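Local coordinates for protein ofchtiv-allosamidin (Ostrinia furnacalis, PDB 6JMB) that probably hydrolyses chitin as a group IV insect chitinase of glycosyl hydrolase family 18, and here holds the inhibitor allosamidin in its active site, at residues I140-R151 against S175-D186; N62-K70 against M112-G120. All coordinates share one frame; numbering follows the deposited sequence.

Contact 1 (I140-R151 against S175-D186)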
loop_
_atom_site.group_PDB
_atom_site.type_symbol
_atom_site.label_atom_id
_atom_site.label_comp_id
_atom_site.label_asym_id
_atom_site.label_seq_id
_atom_site.Cartn_x
_atom_site.Cartn_y
_atom_site.Cartn_z
ATOM N N ILE A 140 -14.368 9.218 12.900
ATOM C CA ILE A 140 -13.591 10.271 12.246
ATOM C C ILE A 140 -12.900 11.136 13.291
ATOM O O ILE A 140 -11.703 11.441 13.185
ATOM C CB ILE A 140 -14.484 11.108 11.310
ATOM C CG1 ILE A 140 -15.164 10.227 10.262
ATOM C CG2 ILE A 140 -13.659 12.206 10.640
ATOM C CD1 ILE A 140 -16.237 10.951 9.456
ATOM N N GLU A 141 -13.647 11.537 14.326
ATOM C CA GLU A 141 -13.052 12.306 15.413
ATOM C C GLU A 141 -12.060 11.462 16.199
ATOM O O GLU A 141 -10.940 11.909 16.485
ATOM C CB GLU A 141 -14.134 12.853 16.346
ATOM C CG GLU A 141 -13.544 13.460 17.612
ATOM C CD GLU A 141 -14.577 13.792 18.671
ATOM O OE1 GLU A 141 -15.789 13.751 18.374
ATOM O OE2 GLU A 141 -14.164 14.100 19.809
ATOM N N GLN A 142 -12.455 10.235 16.553
ATOM C CA GLN A 142 -11.626 9.441 17.453
ATOM C C GLN A 142 -10.305 9.053 16.804
ATOM O O GLN A 142 -9.294 8.926 17.501
ATOM C CB GLN A 142 -12.385 8.207 17.944
ATOM C CG GLN A 142 -13.720 8.506 18.625
ATOM C CD GLN A 142 -13.618 9.557 19.714
ATOM O OE1 GLN A 142 -12.631 9.626 20.439
ATOM N NE2 GLN A 142 -14.656 10.380 19.838
ATOM N N PHE A 143 -10.298 8.860 15.482
ATOM C CA PHE A 143 -9.048 8.611 14.771
ATOM C C PHE A 143 -8.074 9.766 14.971
ATOM O O PHE A 143 -6.898 9.557 15.292
ATOM C CB PHE A 143 -9.353 8.403 13.287
ATOM C CG PHE A 143 -8.149 8.070 12.442
ATOM C CD1 PHE A 143 -7.353 6.965 12.717
ATOM C CD2 PHE A 143 -7.845 8.847 11.341
ATOM C CE1 PHE A 143 -6.259 6.655 11.905
ATOM C CE2 PHE A 143 -6.751 8.550 10.534
ATOM C CZ PHE A 143 -5.965 7.451 10.814
ATOM N N SER A 144 -8.553 11.001 14.813
ATOM C CA SER A 144 -7.676 12.151 15.006
ATOM C C SER A 144 -7.240 12.297 16.459
ATOM O O SER A 144 -6.089 12.656 16.727
ATOM C CB SER A 144 -8.351 13.419 14.488
ATOM O OG SER A 144 -8.357 13.412 13.067
ATOM N N THR A 145 -8.135 12.014 17.412
ATOM C CA THR A 145 -7.736 12.049 18.816
ATOM C C THR A 145 -6.656 11.017 19.099
ATOM O O THR A 145 -5.675 11.307 19.794
ATOM C CB THR A 145 -8.955 11.824 19.710
ATOM O OG1 THR A 145 -9.908 12.861 19.461
ATOM C CG2 THR A 145 -8.563 11.849 21.186
ATOM N N LEU A 146 -6.812 9.813 18.548
ATOM C CA LEU A 146 -5.811 8.768 18.733
ATOM C C LEU A 146 -4.449 9.214 18.214
ATOM O O LEU A 146 -3.425 9.030 18.883
ATOM C CB LEU A 146 -6.269 7.501 18.013
ATOM C CG LEU A 146 -5.266 6.345 17.987
ATOM C CD1 LEU A 146 -5.039 5.799 19.392
ATOM C CD2 LEU A 146 -5.759 5.245 17.055
ATOM N N LEU A 147 -4.418 9.815 17.020
ATOM C CA LEU A 147 -3.148 10.275 16.464
ATOM C C LEU A 147 -2.526 11.370 17.324
ATOM O O LEU A 147 -1.307 11.381 17.544
ATOM C CB LEU A 147 -3.348 10.767 15.030
ATOM C CG LEU A 147 -3.787 9.708 14.015
ATOM C CD1 LEU A 147 -4.098 10.371 12.675
ATOM C CD2 LEU A 147 -2.732 8.620 13.859
ATOM N N LYS A 148 -3.345 12.310 17.808
ATOM C CA LYS A 148 -2.838 13.359 18.691
ATOM C C LYS A 148 -2.174 12.762 19.927
ATOM O O LYS A 148 -1.077 13.178 20.324
ATOM C CB LYS A 148 -3.992 14.275 19.096
ATOM C CG LYS A 148 -3.610 15.354 20.093
ATOM C CD LYS A 148 -4.838 16.143 20.523
ATOM C CE LYS A 148 -4.474 17.262 21.480
ATOM N NZ LYS A 148 -5.685 17.867 22.105
ATOM N N GLU A 149 -2.828 11.778 20.546
ATOM C CA GLU A 149 -2.313 11.199 21.783
ATOM C C GLU A 149 -1.082 10.334 21.529
ATOM O O GLU A 149 -0.149 10.319 22.344
ATOM C CB GLU A 149 -3.429 10.437 22.498
ATOM C CG GLU A 149 -4.558 11.371 22.955
ATOM C CD GLU A 149 -5.716 10.656 23.618
ATOM O OE1 GLU A 149 -5.699 9.413 23.670
ATOM O OE2 GLU A 149 -6.655 11.342 24.088
ATOM N N LEU A 150 -1.050 9.620 20.402
ATOM C CA LEU A 150 0.160 8.893 20.027
ATOM C C LEU A 150 1.330 9.848 19.838
ATOM O O LEU A 150 2.435 9.604 20.339
ATOM C CB LEU A 150 -0.078 8.093 18.744
ATOM C CG LEU A 150 -0.828 6.769 18.896
ATOM C CD1 LEU A 150 -1.473 6.362 17.577
ATOM C CD2 LEU A 150 0.094 5.653 19.401
ATOM N N ARG A 151 1.102 10.955 19.128
ATOM C CA ARG A 151 2.173 11.919 18.903
ATOM C C ARG A 151 2.707 12.466 20.217
ATOM O O ARG A 151 3.925 12.559 20.407
ATOM C CB ARG A 151 1.672 13.057 18.015
ATOM C CG ARG A 151 2.600 14.269 17.964
ATOM C CD ARG A 151 3.985 13.896 17.463
ATOM N NE ARG A 151 3.929 13.331 16.122
ATOM C CZ ARG A 151 4.973 12.835 15.467
ATOM N NH1 ARG A 151 6.175 12.822 16.034
ATOM N NH2 ARG A 151 4.814 12.349 14.244
ATOM N N SER A 175 -13.955 8.841 6.213
ATOM C CA SER A 175 -13.093 8.361 7.284
ATOM C C SER A 175 -12.271 9.431 7.986
ATOM O O SER A 175 -11.897 9.221 9.143
ATOM C CB SER A 175 -12.102 7.313 6.752
ATOM O OG SER A 175 -12.769 6.135 6.321
ATOM N N TYR A 176 -11.937 10.546 7.325
ATOM C CA TYR A 176 -10.853 11.390 7.807
ATOM C C TYR A 176 -11.214 12.861 7.808
ATOM O O TYR A 176 -11.866 13.364 6.890
ATOM C CB TYR A 176 -9.599 11.259 6.935
ATOM C CG TYR A 176 -9.217 9.841 6.596
ATOM C CD1 TYR A 176 -8.783 8.957 7.585
ATOM C CD2 TYR A 176 -9.286 9.386 5.293
ATOM C CE1 TYR A 176 -8.430 7.650 7.268
ATOM C CE2 TYR A 176 -8.937 8.085 4.964
ATOM C CZ TYR A 176 -8.516 7.224 5.952
ATOM O OH TYR A 176 -8.174 5.937 5.618
ATOM N N ASP A 177 -10.731 13.554 8.826
ATOM C CA ASP A 177 -10.564 14.994 8.765
ATOM C C ASP A 177 -9.109 15.245 8.385
ATOM O O ASP A 177 -8.205 15.032 9.199
ATOM C CB ASP A 177 -10.898 15.632 10.104
ATOM C CG ASP A 177 -10.660 17.108 10.089
ATOM O OD1 ASP A 177 -11.526 17.821 9.552
ATOM O OD2 ASP A 177 -9.590 17.538 10.559
ATOM N N VAL A 178 -8.883 15.660 7.133
ATOM C CA VAL A 178 -7.517 15.683 6.594
ATOM C C VAL A 178 -6.571 16.585 7.374
ATOM O O VAL A 178 -5.457 16.139 7.699
ATOM C CB VAL A 178 -7.539 15.959 5.076
ATOM C CG1 VAL A 178 -6.121 16.110 4.536
ATOM C CG2 VAL A 178 -8.280 14.846 4.337
ATOM N N PRO A 179 -6.921 17.830 7.707
ATOM C CA PRO A 179 -5.954 18.669 8.435
ATOM C C PRO A 179 -5.547 18.104 9.783
ATOM O O PRO A 179 -4.369 18.201 10.155
ATOM C CB PRO A 179 -6.672 20.021 8.555
ATOM C CG PRO A 179 -7.669 20.017 7.427
ATOM C CD PRO A 179 -8.121 18.593 7.316
ATOM N N SER A 180 -6.476 17.497 10.529
ATOM C CA SER A 180 -6.101 16.982 11.842
ATOM C C SER A 180 -5.327 15.673 11.743
ATOM O O SER A 180 -4.524 15.371 12.630
ATOM C CB SER A 180 -7.314 16.863 12.772
ATOM O OG SER A 180 -8.297 15.989 12.255
ATOM N N VAL A 181 -5.528 14.902 10.673
ATOM C CA VAL A 181 -4.695 13.725 10.447
ATOM C C VAL A 181 -3.275 14.145 10.083
ATOM O O VAL A 181 -2.296 13.661 10.667
ATOM C CB VAL A 181 -5.321 12.817 9.373
ATOM C CG1 VAL A 181 -4.337 11.714 8.954
ATOM C CG2 VAL A 181 -6.624 12.221 9.876
ATOM N N ALA A 182 -3.143 15.089 9.145
ATOM C CA ALA A 182 -1.819 15.525 8.713
ATOM C C ALA A 182 -1.026 16.158 9.851
ATOM O O ALA A 182 0.198 15.983 9.926
ATOM C CB ALA A 182 -1.936 16.505 7.544
ATOM N N LYS A 183 -1.711 16.861 10.760
ATOM C CA LYS A 183 -1.040 17.659 11.784
ATOM C C LYS A 183 -0.114 16.816 12.650
ATOM O O LYS A 183 0.978 17.265 13.021
ATOM C CB LYS A 183 -2.098 18.341 12.653
ATOM C CG LYS A 183 -1.567 19.084 13.863
ATOM C CD LYS A 183 -2.689 19.909 14.475
ATOM C CE LYS A 183 -2.197 20.777 15.617
ATOM N NZ LYS A 183 -3.328 21.517 16.250
ATOM N N TYR A 184 -0.525 15.591 12.976
ATOM C CA TYR A 184 0.136 14.777 13.987
ATOM C C TYR A 184 1.104 13.756 13.420
ATOM O O TYR A 184 1.846 13.136 14.191
ATOM C CB TYR A 184 -0.916 14.031 14.809
ATOM C CG TYR A 184 -1.817 14.978 15.529
ATOM C CD1 TYR A 184 -1.296 15.867 16.448
ATOM C CD2 TYR A 184 -3.175 15.016 15.268
ATOM C CE1 TYR A 184 -2.099 16.744 17.109
ATOM C CE2 TYR A 184 -3.994 15.903 15.921
ATOM C CZ TYR A 184 -3.446 16.768 16.844
ATOM O OH TYR A 184 -4.243 17.667 17.517
ATOM N N VAL A 185 1.113 13.554 12.112
ATOM C CA VAL A 185 1.894 12.479 11.516
ATOM C C VAL A 185 3.128 13.046 10.833
ATOM O O VAL A 185 3.160 14.209 10.410
ATOM C CB VAL A 185 1.068 11.614 10.543
ATOM C CG1 VAL A 185 -0.121 10.991 11.270
ATOM C CG2 VAL A 185 0.598 12.439 9.341
ATOM N N ASP A 186 4.154 12.204 10.730
ATOM C CA ASP A 186 5.323 12.561 9.937
ATOM C C ASP A 186 4.995 12.587 8.451
ATOM O O ASP A 186 5.498 13.442 7.714
ATOM C CB ASP A 186 6.459 11.594 10.248
ATOM C CG ASP A 186 6.992 11.791 11.644
ATOM O OD1 ASP A 186 7.781 12.740 11.844
ATOM O OD2 ASP A 186 6.596 11.038 12.554
HETATM O O HOH W 1 -9.814 12.023 11.100
HETATM O O HOH W 2 8.599 12.864 14.254
#

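Contact 2 (N62-K70 against M112-G120)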
loop_
_atom_site.group_PDB
_atom_site.type_symbol
_atom_site.label_atom_id
_atom_site.label_comp_id
_atom_site.label_asym_id
_atom_site.label_seq_id
_atom_site.Cartn_x
_atom_site.Cartn_y
_atom_site.Cartn_z
ATOM N N ASN A 62 11.489 -12.571 14.118
ATOM C CA ASN A 62 11.340 -11.854 12.854
ATOM C C ASN A 62 11.280 -10.339 13.045
ATOM O O ASN A 62 11.840 -9.597 12.231
ATOM C CB ASN A 62 10.131 -12.369 12.080
ATOM C CG ASN A 62 10.332 -12.307 10.580
ATOM O OD1 ASN A 62 11.355 -12.755 10.063
ATOM N ND2 ASN A 62 9.352 -11.761 9.874
ATOM N N PHE A 63 10.595 -9.856 14.093
ATOM C CA PHE A 63 10.596 -8.421 14.379
ATOM C C PHE A 63 12.027 -7.908 14.462
ATOM O O PHE A 63 12.381 -6.895 13.847
ATOM C CB PHE A 63 9.948 -8.141 15.738
ATOM C CG PHE A 63 8.430 -8.205 15.786
ATOM C CD1 PHE A 63 7.611 -7.820 14.729
ATOM C CD2 PHE A 63 7.827 -8.604 16.968
ATOM C CE1 PHE A 63 6.211 -7.868 14.864
ATOM C CE2 PHE A 63 6.445 -8.657 17.103
ATOM C CZ PHE A 63 5.635 -8.287 16.059
ATOM N N LYS A 64 12.859 -8.597 15.253
ATOM C CA LYS A 64 14.217 -8.131 15.499
ATOM C C LYS A 64 15.112 -8.309 14.278
ATOM O O LYS A 64 15.983 -7.470 14.030
ATOM C CB LYS A 64 14.791 -8.858 16.716
ATOM C CG LYS A 64 16.169 -8.381 17.142
ATOM C CD LYS A 64 16.137 -6.938 17.625
ATOM C CE LYS A 64 17.447 -6.563 18.302
ATOM N NZ LYS A 64 17.633 -5.092 18.389
ATOM N N GLN A 65 14.914 -9.373 13.498
ATOM C CA GLN A 65 15.679 -9.503 12.261
ATOM C C GLN A 65 15.381 -8.337 11.330
ATOM O O GLN A 65 16.289 -7.787 10.695
ATOM C CB GLN A 65 15.344 -10.818 11.568
ATOM C CG GLN A 65 15.910 -12.045 12.249
ATOM C CD GLN A 65 15.557 -13.312 11.503
ATOM O OE1 GLN A 65 15.070 -14.278 12.092
ATOM N NE2 GLN A 65 15.791 -13.312 10.193
ATOM N N PHE A 66 14.111 -7.930 11.271
ATOM C CA PHE A 66 13.695 -6.819 10.425
ATOM C C PHE A 66 14.341 -5.514 10.870
ATOM O O PHE A 66 14.920 -4.788 10.056
ATOM C CB PHE A 66 12.168 -6.727 10.466
ATOM C CG PHE A 66 11.575 -5.688 9.549
ATOM C CD1 PHE A 66 11.306 -5.982 8.218
ATOM C CD2 PHE A 66 11.246 -4.434 10.033
ATOM C CE1 PHE A 66 10.731 -5.033 7.384
ATOM C CE2 PHE A 66 10.677 -3.476 9.201
ATOM C CZ PHE A 66 10.416 -3.784 7.879
ATOM N N THR A 67 14.253 -5.188 12.166
ATOM C CA THR A 67 14.854 -3.937 12.616
ATOM C C THR A 67 16.373 -3.984 12.552
ATOM O O THR A 67 17.008 -2.932 12.423
ATOM C CB THR A 67 14.362 -3.536 14.009
ATOM O OG1 THR A 67 14.751 -4.537 14.958
ATOM C CG2 THR A 67 12.844 -3.384 14.018
ATOM N N SER A 68 16.961 -5.181 12.585
ATOM C CA SER A 68 18.407 -5.312 12.453
ATOM C C SER A 68 18.910 -4.970 11.059
ATOM O O SER A 68 20.130 -4.909 10.866
ATOM C CB SER A 68 18.855 -6.718 12.848
ATOM O OG SER A 68 18.708 -6.897 14.248
ATOM N N LEU A 69 18.018 -4.753 10.087
ATOM C CA LEU A 69 18.459 -4.217 8.806
ATOM C C LEU A 69 19.169 -2.879 8.967
ATOM O O LEU A 69 19.947 -2.493 8.088
ATOM C CB LEU A 69 17.271 -4.078 7.852
ATOM C CG LEU A 69 16.637 -5.386 7.374
ATOM C CD1 LEU A 69 15.273 -5.117 6.739
ATOM C CD2 LEU A 69 17.561 -6.122 6.403
ATOM N N LYS A 70 18.927 -2.167 10.074
ATOM C CA LYS A 70 19.650 -0.930 10.348
ATOM C C LYS A 70 21.134 -1.167 10.599
ATOM O O LYS A 70 21.920 -0.214 10.531
ATOM C CB LYS A 70 19.010 -0.199 11.529
ATOM C CG LYS A 70 17.635 0.352 11.204
ATOM C CD LYS A 70 17.052 1.113 12.385
ATOM C CE LYS A 70 16.515 0.168 13.449
ATOM N NZ LYS A 70 15.851 0.936 14.537
ATOM N N MET A 112 6.099 -2.669 22.278
ATOM C CA MET A 112 6.580 -3.473 21.155
ATOM C C MET A 112 7.619 -2.713 20.343
ATOM O O MET A 112 8.651 -3.276 19.954
ATOM C CB MET A 112 5.400 -3.887 20.271
ATOM C CG MET A 112 4.425 -4.842 20.955
ATOM S SD MET A 112 3.046 -5.336 19.899
ATOM C CE MET A 112 3.849 -6.536 18.839
ATOM N N ILE A 113 7.374 -1.427 20.097
ATOM C CA ILE A 113 8.309 -0.623 19.317
ATOM C C ILE A 113 9.683 -0.592 19.985
ATOM O O ILE A 113 10.716 -0.812 19.339
ATOM C CB ILE A 113 7.725 0.784 19.096
ATOM C CG1 ILE A 113 6.616 0.719 18.039
ATOM C CG2 ILE A 113 8.817 1.786 18.718
ATOM C CD1 ILE A 113 5.690 1.917 18.049
ATOM N N LEU A 114 9.716 -0.340 21.293
ATOM C CA LEU A 114 10.998 -0.221 21.979
ATOM C C LEU A 114 11.677 -1.575 22.144
ATOM O O LEU A 114 12.893 -1.687 21.948
ATOM C CB LEU A 114 10.812 0.466 23.332
ATOM C CG LEU A 114 10.333 1.921 23.263
ATOM C CD1 LEU A 114 10.006 2.463 24.653
ATOM C CD2 LEU A 114 11.377 2.798 22.578
ATOM N N GLU A 115 10.916 -2.614 22.489
ATOM C CA GLU A 115 11.547 -3.902 22.764
ATOM C C GLU A 115 12.112 -4.542 21.502
ATOM O O GLU A 115 13.117 -5.259 21.571
ATOM C CB GLU A 115 10.587 -4.838 23.495
ATOM C CG GLU A 115 9.533 -5.487 22.636
ATOM C CD GLU A 115 8.596 -6.364 23.442
ATOM O OE1 GLU A 115 9.088 -7.323 24.062
ATOM O OE2 GLU A 115 7.373 -6.090 23.454
ATOM N N TYR A 116 11.510 -4.278 20.348
ATOM C CA TYR A 116 11.962 -4.863 19.093
ATOM C C TYR A 116 12.781 -3.896 18.254
ATOM O O TYR A 116 13.193 -4.257 17.151
ATOM C CB TYR A 116 10.770 -5.422 18.303
ATOM C CG TYR A 116 10.035 -6.505 19.068
ATOM C CD1 TYR A 116 10.685 -7.673 19.451
ATOM C CD2 TYR A 116 8.703 -6.351 19.428
ATOM C CE1 TYR A 116 10.019 -8.660 20.166
ATOM C CE2 TYR A 116 8.029 -7.334 20.146
ATOM C CZ TYR A 116 8.699 -8.485 20.508
ATOM O OH TYR A 116 8.044 -9.468 21.221
ATOM N N ASN A 117 13.029 -2.686 18.757
ATOM C CA ASN A 117 13.896 -1.694 18.120
ATOM C C ASN A 117 13.307 -1.106 16.834
ATOM O O ASN A 117 14.044 -0.780 15.895
ATOM C CB ASN A 117 15.323 -2.211 17.895
ATOM C CG ASN A 117 16.314 -1.092 17.682
ATOM O OD1 ASN A 117 16.195 -0.022 18.281
ATOM N ND2 ASN A 117 17.291 -1.324 16.815
ATOM N N PHE A 118 11.988 -0.955 16.780
ATOM C CA PHE A 118 11.369 -0.193 15.708
ATOM C C PHE A 118 11.571 1.303 15.943
ATOM O O PHE A 118 11.847 1.753 17.061
ATOM C CB PHE A 118 9.871 -0.503 15.631
ATOM C CG PHE A 118 9.553 -1.849 15.030
ATOM C CD1 PHE A 118 9.599 -2.042 13.654
ATOM C CD2 PHE A 118 9.184 -2.917 15.841
ATOM C CE1 PHE A 118 9.301 -3.279 13.104
ATOM C CE2 PHE A 118 8.881 -4.161 15.298
ATOM C CZ PHE A 118 8.942 -4.343 13.925
ATOM N N ASP A 119 11.413 2.082 14.873
ATOM C CA ASP A 119 11.577 3.528 14.941
ATOM C C ASP A 119 10.258 4.279 14.964
ATOM O O ASP A 119 10.263 5.516 14.993
ATOM C CB ASP A 119 12.431 4.013 13.770
ATOM C CG ASP A 119 13.786 3.378 13.763
ATOM O OD1 ASP A 119 14.582 3.677 14.681
ATOM O OD2 ASP A 119 14.051 2.550 12.868
ATOM N N GLY A 120 9.137 3.575 14.954
ATOM C CA GLY A 120 7.850 4.233 14.993
ATOM C C GLY A 120 6.739 3.294 14.570
ATOM O O GLY A 120 6.948 2.099 14.359
HETATM O O HOH W 3 17.307 -4.380 15.854
#

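Contact 1 (I140-R151 against S175-D186)
With CG of Arg151 anti to the backbone N (chi1 167°) and the chain folded back at both chi2 and chi3, the guanidinium curls over the end of helix 178-184 and takes Tyr184 O side-on with two nitrogens. The NE bond is 2.8 Å to Tyr184 O, and NH2 adds a longer, more bent one from the same face of the carbonyl plane. NH2 also forms a salt bridge with Asp186, 2.8 Å to OD2, meeting that oxygen from above the carboxylate. Carbonyl and carboxylate oxygen both lie in the guanidinium plane, which fixes its rotation; Leu161 N of strand 160-165 also donates to Asp186 OD2, and Asp155 is a second acidic partner for the guanidinium, through NH1.

The side chain of the same Tyr184 is a knob among Ser144, Leu147, Lys148 and Arg151. Lys148 CB sits over one face of its ring, 3.6 Å from the centroid, a CH-pi contact, while the extended lysine chain runs on past OH. The two helices, nearly parallel at 16° with axes 9.0 Å apart, are neighbours in the outer layer of the family 18 TIM barrel, and strand 160-165 lies beneath them: Leu147 reaches Val163 as well as Val181 CG1.

Further along, Phe143 CE2 touches Tyr176 CD1 at 3.6 Å, the rings oblique, and also Val181 CG2. Ser144 OG and Ser180 OG are 2.7 Å apart; Ser180 OG donates to Asp177 OD2, the N-cap carboxylate that also takes Ser180 N. A water bridges Ser144 OG, Ile140 O and Asp177 N.

Contact 2 (N62-K70 against M112-G120)
The Tyr116 ring has Phe63 CD2 over the centre of one face, 3.3 Å above the plane, and its own neighbour Glu115 CG on the opposite face near the rim. Phe118 turns its edge toward the face of Phe63 in an offset edge-to-face pair, planes 77° apart, and one of its own faces takes Thr67 CG2 in a CH-pi contact 3.6 Å from the centroid. This aromatic cluster lies in the helical layer of the TIM barrel, where helix 62-67 crosses the end of helix 99-116 at 70° and the chain turns into strand 120-124. Met112 CE closes on Phe63 CZ at 3.7 Å, while Phe66 reaches Phe118 CE1 with CD2. Tyr38 and Ile41 of strand 35-43 extend the apolar packing inward.

A Schellman motif ends helix 99-116, Asn117 taking positive phi, and Thr67 and Lys70 bind the carbonyls of this turn. Thr67 OG1, held between the backbone N and the carbonyl carbon (chi1 62°), donates to Tyr116 O at 2.7 Å, nearly in line with the C=O bond. Water bridges the same hydroxyl to Lys64 NZ and Asn117 ND2. Lys70, bent at chi3, brings NZ to Asn117 O at 2.8 Å and to the Asp119 carboxylate. In that salt bridge NZ is 2.9 Å from Asp119 OD2, on its syn side but tilted well out of the carboxylate plane, and the same oxygen accepts from Thr78 N.

Both contacts lie in the outer helical layer of the same barrel, about 24 Å apart between centres and without touching, and both are partly buried. They hold different elements: contact 1 sets two nearly parallel helices side by side, whereas contact 2 has a steep crossing and the turn leading into a strand. Helix 99-116 connects the neighbourhoods, since its C-terminal end belongs to contact 2 and its Arg102 and Ile106 touch helix 138-154. Rings meet rings in a cluster of three in contact 2; in contact 1 the Tyr184 ring lies against a helix backbone and lysine methylenes, and a serine pair joins the helices. Each nevertheless has a basic side chain binding both a carbonyl at a helix end and a nearby aspartate.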